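Local atomic coordinates of endoglucanase (Clostridium thermocellum, PDB entry 2E4T), a protein that hydrolyses internal beta-1,4-glucosidic bonds of cellulose and probably xyloglucan, this chain being the family 44 glycoside hydrolase part of a longer multidomain enzyme. Residues Tyr51-Asn56 / Val156-Phe161; Thr85-Val90 / Asn163-Lys168; Gly113-Asp118 / Lys135-Glu140. All coordinates share one frame; numbering follows the deposited sequence. Where two conformers were deposited one is given.

Contact 1 (Tyr51-Asn56 / Val156-Phe161); sequences YNWENN and VYMDEF. With CA (calcium ion), chain C.
The indole of Trp53 and the ring of Phe161 lie nearly parallel (5°) but slid until they barely overlap. Each ring instead takes the other's beta carbon on its face: Trp53 CB sits 3.5 Å from the Phe161 centroid, and Phe161 CB 3.4 Å from that of the five-membered ring of Trp53, a reciprocal CH-pi pair. Trp53 chi1 (76°) puts CG between the backbone N and the carbonyl carbon, where it meets Phe161 CG. On the same side as CB, Phe161 CA lies over the indole centre; Glu54 CG lies over the opposite face, toward the rim. Glu160 CG touches the edge at Trp53 CZ2 (3.7 Å), and Phe161 CZ meets the Tyr51 edge in plane. Val156 CG1 presses on Trp53 CD1 (3.4 Å), while its CG2 packs on the amide of Asn52, whose OD1 closes an Asx turn with Glu54 N. Water 1 donates to Glu54 OE2 and Glu160 OE1 and accepts from Tyr157 N and, weakly, Trp53 NE1. Lys141 pairs with Glu160 OE2. Both Glu54 oxygens chelate calcium, completed by Asp150, Asp153, Tyr155 and two waters: a calcium site, probably structural, fastening loop 51-56 to residues 150-155 ahead of helix 158-169, with water 1 reaching its N-cap, Tyr157.

Contact 2 (Thr85-Val90 / Asn163-Lys168); sequences TPASVV and NYLVNK
Pro86 and Ala87, the central residues of a type II beta turn from Thr85 to Ser88, face Tyr164 where two outer helices of the TIM-like barrel, 88-99 and 158-169, touch. These helices precede adjacent parallel strands of the barrel, 104-109 and 180-183, and the turn leads straight into the first of them with Ala87 as N-cap. The turn is closed by Ser88 N donating to Thr85 O (3.1 Å), and Ala87 holds the left-handed backbone conformation that its third position requires. Tyr164 reaches across with CG anti to the backbone N (chi1 -178°). Pro86 CB stands over one face of its ring, 4.1 Å from Tyr164 CE1, and the methyl of Ala87 approaches the ring obliquely, 4.0 Å from Tyr164 CD2. The carbonyl of Pro86 also comes near the phenol, Pro86 O lying 3.6 Å from Tyr164 CZ. Beside the ring, the next residue along, Leu165, makes a purely aliphatic contact: Val90 CG1 meets Leu165 CD2 at 3.9 Å, the two side chains crossing at about a right angle. At the outer end Thr85 turns OG1 to Glu82 OE2, while its methyl, CG2, sits 3.8 Å from Tyr164 OH.

Contact 3 (Gly113-Asp118 / Lys135-Glu140); sequences GYVSAD and KEVKFE
Val115 and Lys135 form an antiparallel hydrogen-bonded pair in which both backbone groups of each residue are used: Val115 N donates to Lys135 O (2.9 Å), and Lys135 N returns a bond to Val115 O (2.8 Å) that runs nearly along the C=O axis. A third bond, Val137 N to Gly113 O (2.9 Å), is straight at the hydrogen (170°), yet its donor stands 41° above the carbonyl plane. Between them Tyr114 and Glu136 make the non-hydrogen-bonded pair, where Tyr114 CA approaches Lys135 O at 3.1 Å in a CA-H...O contact, a second approach to that acceptor. Glu136 uses its own backbone groups on the other side, with Asp154, just before strand 155-157, and Val156 within it.

On the face bearing Tyr114 and Glu136, water 4 joins Tyr114 OH to Glu136 OE1 and donates to the latter, while Lys138 NZ salt-bridges Glu136 OE2 (2.7 Å) from above the carboxylate plane. A glycerol, probably from the crystallisation liquor, also bonds to OE1. On the other face Val115 CG1 packs on Val137 CG2 (3.6 Å). Lys135 bends at chi2 (-60°), and its CE lies 3.9 Å from Ala117 CB, the ammonium going to the backbone O of Asp153. Because Asp153 also binds calcium through its side chain, Lys135 is a second-shell residue that ties this sheet to the metal loop, while the polar groups of the Tyr114 and Glu136 face are met by water, a lysine and glycerol.

How the contacts relate
Contact 1 is the buried hub, contact 2 is partly buried, and contact 3 is a surface contact. Contacts 1 and 2 share helix 158-169, and the loop of contact 1 binds directly to the turn of contact 2 through Trp53 O to Ala87 N and Asn56 ND2 to Thr85 O. Contacts 1 and 3 meet in one small sheet, strands 134-138 and 155-157 being neighbours, with Asn52 ND2 bonded to Ser116 O. Contacts 2 and 3 do not touch. The chemistry shifts accordingly: apolar helix packing in contact 2, aromatic packing with a metal and a water bridging two carboxylates in contact 1, and backbone pairing with charged side chains in contact 3.

Contact 1 (Tyr51-Asn56 / Val156-Phe161)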
# COMPACT_ATOMS: atom_id res chain seq x y z
N TYR A 51 -2.21 -12.51 15.87
CA TYR A 51 -2.43 -13.77 15.18
C TYR A 51 -1.37 -14.80 15.57
O TYR A 51 -0.17 -14.53 15.50
CB TYR A 51 -2.36 -13.52 13.66
CG TYR A 51 -2.36 -14.81 12.84
CD1 TYR A 51 -3.51 -15.60 12.74
CD2 TYR A 51 -1.19 -15.24 12.22
CE1 TYR A 51 -3.50 -16.78 12.02
CE2 TYR A 51 -1.17 -16.44 11.50
CZ TYR A 51 -2.31 -17.22 11.43
OH TYR A 51 -2.24 -18.41 10.74
N ASN A 52 -1.84 -16.00 15.95
CA ASN A 52 -0.97 -17.10 16.35
C ASN A 52 -0.96 -18.13 15.23
O ASN A 52 -1.95 -18.83 15.02
CB ASN A 52 -1.52 -17.71 17.64
CG ASN A 52 -0.66 -18.83 18.18
OD1 ASN A 52 0.13 -19.43 17.45
ND2 ASN A 52 -0.84 -19.11 19.47
N TRP A 53 0.17 -18.27 14.51
CA TRP A 53 0.20 -19.17 13.38
C TRP A 53 0.00 -20.64 13.80
O TRP A 53 -0.36 -21.48 12.96
CB TRP A 53 1.52 -19.03 12.60
CG TRP A 53 2.70 -19.69 13.24
CD1 TRP A 53 3.46 -19.22 14.27
CD2 TRP A 53 3.29 -20.94 12.84
NE1 TRP A 53 4.50 -20.11 14.55
CE2 TRP A 53 4.40 -21.15 13.69
CE3 TRP A 53 3.01 -21.88 11.83
CZ2 TRP A 53 5.25 -22.27 13.53
CZ3 TRP A 53 3.83 -22.98 11.68
CH2 TRP A 53 4.94 -23.16 12.52
N GLU A 54 0.28 -20.96 15.07
CA GLU A 54 0.20 -22.37 15.46
C GLU A 54 -1.23 -22.88 15.49
O GLU A 54 -1.46 -24.06 15.24
CB GLU A 54 0.83 -22.58 16.84
CG GLU A 54 2.29 -22.15 16.91
CD GLU A 54 2.94 -22.48 18.26
OE1 GLU A 54 2.19 -22.77 19.25
OE2 GLU A 54 4.20 -22.46 18.35
N ASN A 55 -2.18 -21.99 15.85
CA ASN A 55 -3.60 -22.40 16.04
C ASN A 55 -4.58 -21.50 15.35
O ASN A 55 -5.78 -21.78 15.39
CB ASN A 55 -3.89 -22.57 17.52
CG ASN A 55 -3.65 -21.30 18.26
OD1 ASN A 55 -3.71 -20.19 17.71
ND2 ASN A 55 -3.35 -21.44 19.56
N ASN A 56 -4.12 -20.43 14.68
CA ASN A 56 -4.95 -19.51 13.88
C ASN A 56 -5.85 -18.57 14.70
O ASN A 56 -6.62 -17.83 14.07
CB ASN A 56 -5.75 -20.23 12.80
CG ASN A 56 -4.83 -20.98 11.88
OD1 ASN A 56 -4.05 -20.37 11.12
ND2 ASN A 56 -4.88 -22.30 11.95
N VAL A 156 5.63 -18.85 20.80
CA VAL A 156 5.39 -18.97 19.35
C VAL A 156 6.59 -18.33 18.66
O VAL A 156 7.01 -17.24 19.05
CB VAL A 156 4.07 -18.27 18.99
CG1 VAL A 156 3.85 -18.22 17.53
CG2 VAL A 156 2.87 -18.99 19.69
N TYR A 157 7.14 -19.02 17.66
CA TYR A 157 8.41 -18.61 17.08
C TYR A 157 8.21 -18.09 15.64
O TYR A 157 7.66 -18.80 14.78
CB TYR A 157 9.39 -19.80 17.05
CG TYR A 157 9.67 -20.30 18.45
CD1 TYR A 157 10.51 -19.60 19.28
CD2 TYR A 157 9.07 -21.47 18.94
CE1 TYR A 157 10.78 -20.05 20.57
CE2 TYR A 157 9.31 -21.90 20.24
CZ TYR A 157 10.20 -21.18 21.05
OH TYR A 157 10.46 -21.57 22.34
N MET A 158 8.67 -16.87 15.40
CA MET A 158 8.50 -16.30 14.05
C MET A 158 9.33 -16.99 12.99
O MET A 158 8.84 -17.19 11.86
CB MET A 158 8.73 -14.78 14.03
CG MET A 158 7.68 -13.99 14.79
SD MET A 158 6.01 -14.22 14.15
CE MET A 158 5.34 -15.41 15.31
N ASP A 159 10.58 -17.33 13.29
CA ASP A 159 11.37 -18.00 12.27
C ASP A 159 10.77 -19.38 11.92
O ASP A 159 10.85 -19.80 10.77
CB ASP A 159 12.87 -18.03 12.61
CG ASP A 159 13.24 -18.75 13.89
OD1 ASP A 159 12.41 -19.19 14.69
OD2 ASP A 159 14.53 -18.83 14.07
N GLU A 160 10.18 -20.07 12.91
CA GLU A 160 9.56 -21.35 12.65
C GLU A 160 8.33 -21.18 11.73
O GLU A 160 8.08 -22.01 10.84
CB GLU A 160 9.20 -22.03 13.96
CG GLU A 160 8.77 -23.48 13.76
CD GLU A 160 8.63 -24.21 15.10
OE1 GLU A 160 7.88 -23.70 16.00
OE2 GLU A 160 9.26 -25.29 15.25
N PHE A 161 7.57 -20.09 11.93
CA PHE A 161 6.44 -19.76 11.06
C PHE A 161 6.95 -19.55 9.62
O PHE A 161 6.42 -20.13 8.65
CB PHE A 161 5.79 -18.51 11.64
CG PHE A 161 4.59 -17.90 10.94
CD1 PHE A 161 3.84 -18.54 9.95
CD2 PHE A 161 4.20 -16.62 11.36
CE1 PHE A 161 2.76 -17.90 9.38
CE2 PHE A 161 3.11 -15.99 10.79
CZ PHE A 161 2.39 -16.63 9.81
CA CA C . 4.22 -23.04 20.73
O HOH W 1 6.18 -21.53 16.72
O HOH W 2 6.41 -23.82 20.20
O HOH W 3 2.46 -22.42 22.21

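Contact 2 (Thr85-Val90 / Asn163-Lys168)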
# COMPACT_ATOMS: atom_id res chain seq x y z
N THR A 85 -4.95 -26.62 11.31
CA THR A 85 -3.69 -26.80 10.61
C THR A 85 -2.86 -25.54 10.76
O THR A 85 -3.40 -24.40 10.54
CB THR A 85 -3.92 -27.09 9.14
OG1 THR A 85 -4.75 -28.23 9.05
CG2 THR A 85 -2.65 -27.29 8.34
N PRO A 86 -1.59 -25.64 11.16
CA PRO A 86 -0.76 -24.44 11.33
C PRO A 86 -0.83 -23.55 10.09
O PRO A 86 -0.76 -24.02 8.95
CB PRO A 86 0.65 -24.97 11.58
CG PRO A 86 0.36 -26.33 12.26
CD PRO A 86 -0.84 -26.88 11.47
N ALA A 87 -0.90 -22.24 10.37
CA ALA A 87 -0.83 -21.22 9.33
C ALA A 87 -1.93 -21.30 8.31
O ALA A 87 -1.81 -20.62 7.27
CB ALA A 87 0.56 -21.20 8.65
N SER A 88 -3.04 -22.02 8.56
CA SER A 88 -4.07 -22.14 7.51
C SER A 88 -4.67 -20.79 7.15
O SER A 88 -5.10 -20.60 5.98
CB SER A 88 -5.13 -23.14 7.88
OG SER A 88 -5.80 -22.68 9.05
N VAL A 89 -4.74 -19.83 8.06
CA VAL A 89 -5.20 -18.48 7.66
C VAL A 89 -4.28 -17.95 6.55
O VAL A 89 -4.76 -17.37 5.56
CB VAL A 89 -5.21 -17.55 8.89
CG1 VAL A 89 -5.26 -16.09 8.49
CG2 VAL A 89 -6.38 -17.90 9.77
N VAL A 90 -2.98 -18.05 6.75
CA VAL A 90 -1.99 -17.47 5.83
C VAL A 90 -1.86 -18.30 4.56
O VAL A 90 -1.72 -17.72 3.46
CB VAL A 90 -0.66 -17.24 6.57
CG1 VAL A 90 0.45 -16.90 5.61
CG2 VAL A 90 -0.86 -16.13 7.61
N ASN A 163 9.69 -20.62 8.33
CA ASN A 163 10.18 -21.90 7.81
C ASN A 163 9.01 -22.76 7.27
O ASN A 163 9.14 -23.43 6.24
CB ASN A 163 10.92 -22.65 8.93
CG ASN A 163 11.42 -23.98 8.44
OD1 ASN A 163 12.39 -24.04 7.65
ND2 ASN A 163 10.73 -25.07 8.83
N TYR A 164 7.87 -22.76 7.97
CA TYR A 164 6.71 -23.52 7.51
C TYR A 164 6.27 -23.04 6.12
O TYR A 164 5.96 -23.85 5.21
CB TYR A 164 5.59 -23.40 8.55
CG TYR A 164 4.36 -24.20 8.21
CD1 TYR A 164 4.20 -25.45 8.80
CD2 TYR A 164 3.35 -23.71 7.37
CE1 TYR A 164 3.08 -26.24 8.52
CE2 TYR A 164 2.24 -24.52 7.11
CZ TYR A 164 2.12 -25.79 7.67
OH TYR A 164 0.98 -26.53 7.35
N LEU A 165 6.22 -21.72 5.97
CA LEU A 165 5.80 -21.11 4.69
C LEU A 165 6.82 -21.43 3.57
O LEU A 165 6.41 -21.78 2.45
CB LEU A 165 5.62 -19.62 4.86
CG LEU A 165 4.51 -19.24 5.82
CD1 LEU A 165 4.53 -17.71 6.06
CD2 LEU A 165 3.14 -19.68 5.38
N VAL A 166 8.11 -21.27 3.86
CA VAL A 166 9.14 -21.56 2.85
C VAL A 166 9.13 -23.04 2.48
O VAL A 166 9.30 -23.39 1.30
CB VAL A 166 10.52 -21.13 3.38
CG1 VAL A 166 11.65 -21.60 2.48
CG2 VAL A 166 10.54 -19.62 3.52
N ASN A 167 8.93 -23.93 3.46
CA ASN A 167 8.80 -25.34 3.16
C ASN A 167 7.65 -25.61 2.18
O ASN A 167 7.78 -26.44 1.27
CB ASN A 167 8.61 -26.10 4.47
CG ASN A 167 8.45 -27.59 4.23
OD1 ASN A 167 7.29 -28.08 4.22
ND2 ASN A 167 9.51 -28.27 3.91
N LYS A 168 6.53 -24.92 2.39
CA LYS A 168 5.35 -25.17 1.55
C LYS A 168 5.50 -24.56 0.16
O LYS A 168 5.09 -25.18 -0.82
CB LYS A 168 4.11 -24.64 2.25
CG LYS A 168 2.84 -24.91 1.47
CD LYS A 168 1.59 -24.58 2.29
CE LYS A 168 0.28 -24.73 1.45
NZ LYS A 168 0.46 -24.18 0.12

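Contact 3 (Gly113-Asp118 / Lys135-Glu140)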
# COMPACT_ATOMS: atom_id res chain seq x y z
N GLY A 113 4.51 -8.60 20.88
CA GLY A 113 5.16 -9.39 21.91
C GLY A 113 4.47 -10.69 22.27
O GLY A 113 5.12 -11.60 22.80
N TYR A 114 3.16 -10.77 21.99
CA TYR A 114 2.35 -11.93 22.37
C TYR A 114 1.28 -12.14 21.29
O TYR A 114 0.90 -11.19 20.57
CB TYR A 114 1.63 -11.66 23.71
CG TYR A 114 2.59 -11.52 24.86
CD1 TYR A 114 2.94 -12.63 25.65
CD2 TYR A 114 3.18 -10.30 25.18
CE1 TYR A 114 3.85 -12.51 26.68
CE2 TYR A 114 4.12 -10.17 26.20
CZ TYR A 114 4.44 -11.30 26.94
OH TYR A 114 5.36 -11.17 27.97
N VAL A 115 0.78 -13.36 21.25
CA VAL A 115 -0.29 -13.73 20.31
C VAL A 115 -1.34 -14.57 21.07
O VAL A 115 -1.04 -15.18 22.13
CB VAL A 115 0.25 -14.53 19.08
CG1 VAL A 115 1.15 -13.61 18.25
CG2 VAL A 115 0.97 -15.79 19.50
N SER A 116 -2.55 -14.59 20.54
CA SER A 116 -3.64 -15.28 21.23
C SER A 116 -3.32 -16.75 21.50
O SER A 116 -2.96 -17.52 20.58
CB SER A 116 -4.89 -15.28 20.34
OG SER A 116 -5.41 -13.96 20.22
N ALA A 117 -3.53 -17.18 22.75
CA ALA A 117 -3.38 -18.59 23.10
C ALA A 117 -4.60 -19.43 22.75
O ALA A 117 -4.49 -20.66 22.72
CB ALA A 117 -3.12 -18.73 24.60
N ASP A 118 -5.75 -18.78 22.59
CA ASP A 118 -7.03 -19.48 22.55
C ASP A 118 -7.99 -18.63 21.72
O ASP A 118 -7.67 -17.52 21.29
CB ASP A 118 -7.56 -19.73 23.98
CG ASP A 118 -7.77 -18.41 24.72
OD1 ASP A 118 -8.58 -17.58 24.26
OD2 ASP A 118 -7.08 -18.20 25.78
N LYS A 135 0.41 -16.35 24.28
CA LYS A 135 1.72 -16.99 24.12
C LYS A 135 2.75 -15.91 23.79
O LYS A 135 2.45 -14.97 23.00
CB LYS A 135 1.70 -18.01 22.99
CG LYS A 135 0.70 -19.14 23.18
CD LYS A 135 0.94 -19.96 24.42
CE LYS A 135 -0.06 -21.11 24.55
NZ LYS A 135 0.21 -21.89 25.82
N GLU A 136 3.93 -15.99 24.39
CA GLU A 136 4.99 -15.06 24.12
C GLU A 136 5.64 -15.35 22.77
O GLU A 136 5.98 -16.51 22.49
CB GLU A 136 6.06 -15.17 25.25
CG GLU A 136 7.20 -14.15 25.08
CD GLU A 136 8.32 -14.34 26.05
OE1 GLU A 136 8.06 -14.66 27.23
OE2 GLU A 136 9.51 -14.18 25.62
N VAL A 137 5.82 -14.31 21.96
CA VAL A 137 6.52 -14.47 20.70
C VAL A 137 8.01 -14.34 20.90
O VAL A 137 8.48 -13.39 21.55
CB VAL A 137 6.05 -13.39 19.69
CG1 VAL A 137 6.90 -13.45 18.44
CG2 VAL A 137 4.56 -13.64 19.37
N LYS A 138 8.75 -15.30 20.34
CA LYS A 138 10.20 -15.18 20.21
C LYS A 138 10.52 -15.19 18.73
O LYS A 138 9.91 -15.98 17.96
CB LYS A 138 10.93 -16.31 20.95
CG LYS A 138 10.85 -16.11 22.46
CD LYS A 138 11.70 -17.12 23.18
CE LYS A 138 12.02 -16.72 24.63
NZ LYS A 138 10.73 -16.62 25.44
N PHE A 139 11.48 -14.38 18.30
CA PHE A 139 11.76 -14.33 16.89
C PHE A 139 12.56 -15.53 16.39
O PHE A 139 12.33 -15.99 15.27
CB PHE A 139 12.44 -13.01 16.54
CG PHE A 139 11.58 -11.81 16.91
CD1 PHE A 139 10.20 -11.80 16.73
CD2 PHE A 139 12.19 -10.66 17.41
CE1 PHE A 139 9.44 -10.65 17.04
CE2 PHE A 139 11.43 -9.55 17.72
CZ PHE A 139 10.08 -9.57 17.55
N GLU A 140 13.50 -16.00 17.23
CA GLU A 140 14.36 -17.14 16.89
C GLU A 140 14.09 -18.29 17.84
O GLU A 140 14.26 -18.16 19.06
CB GLU A 140 15.82 -16.83 16.95
CG GLU A 140 16.17 -15.95 15.82
CD GLU A 140 17.67 -15.71 15.61
OE1 GLU A 140 18.48 -16.64 15.91
OE2 GLU A 140 18.08 -14.66 15.02
O HOH W 4 6.28 -13.50 28.88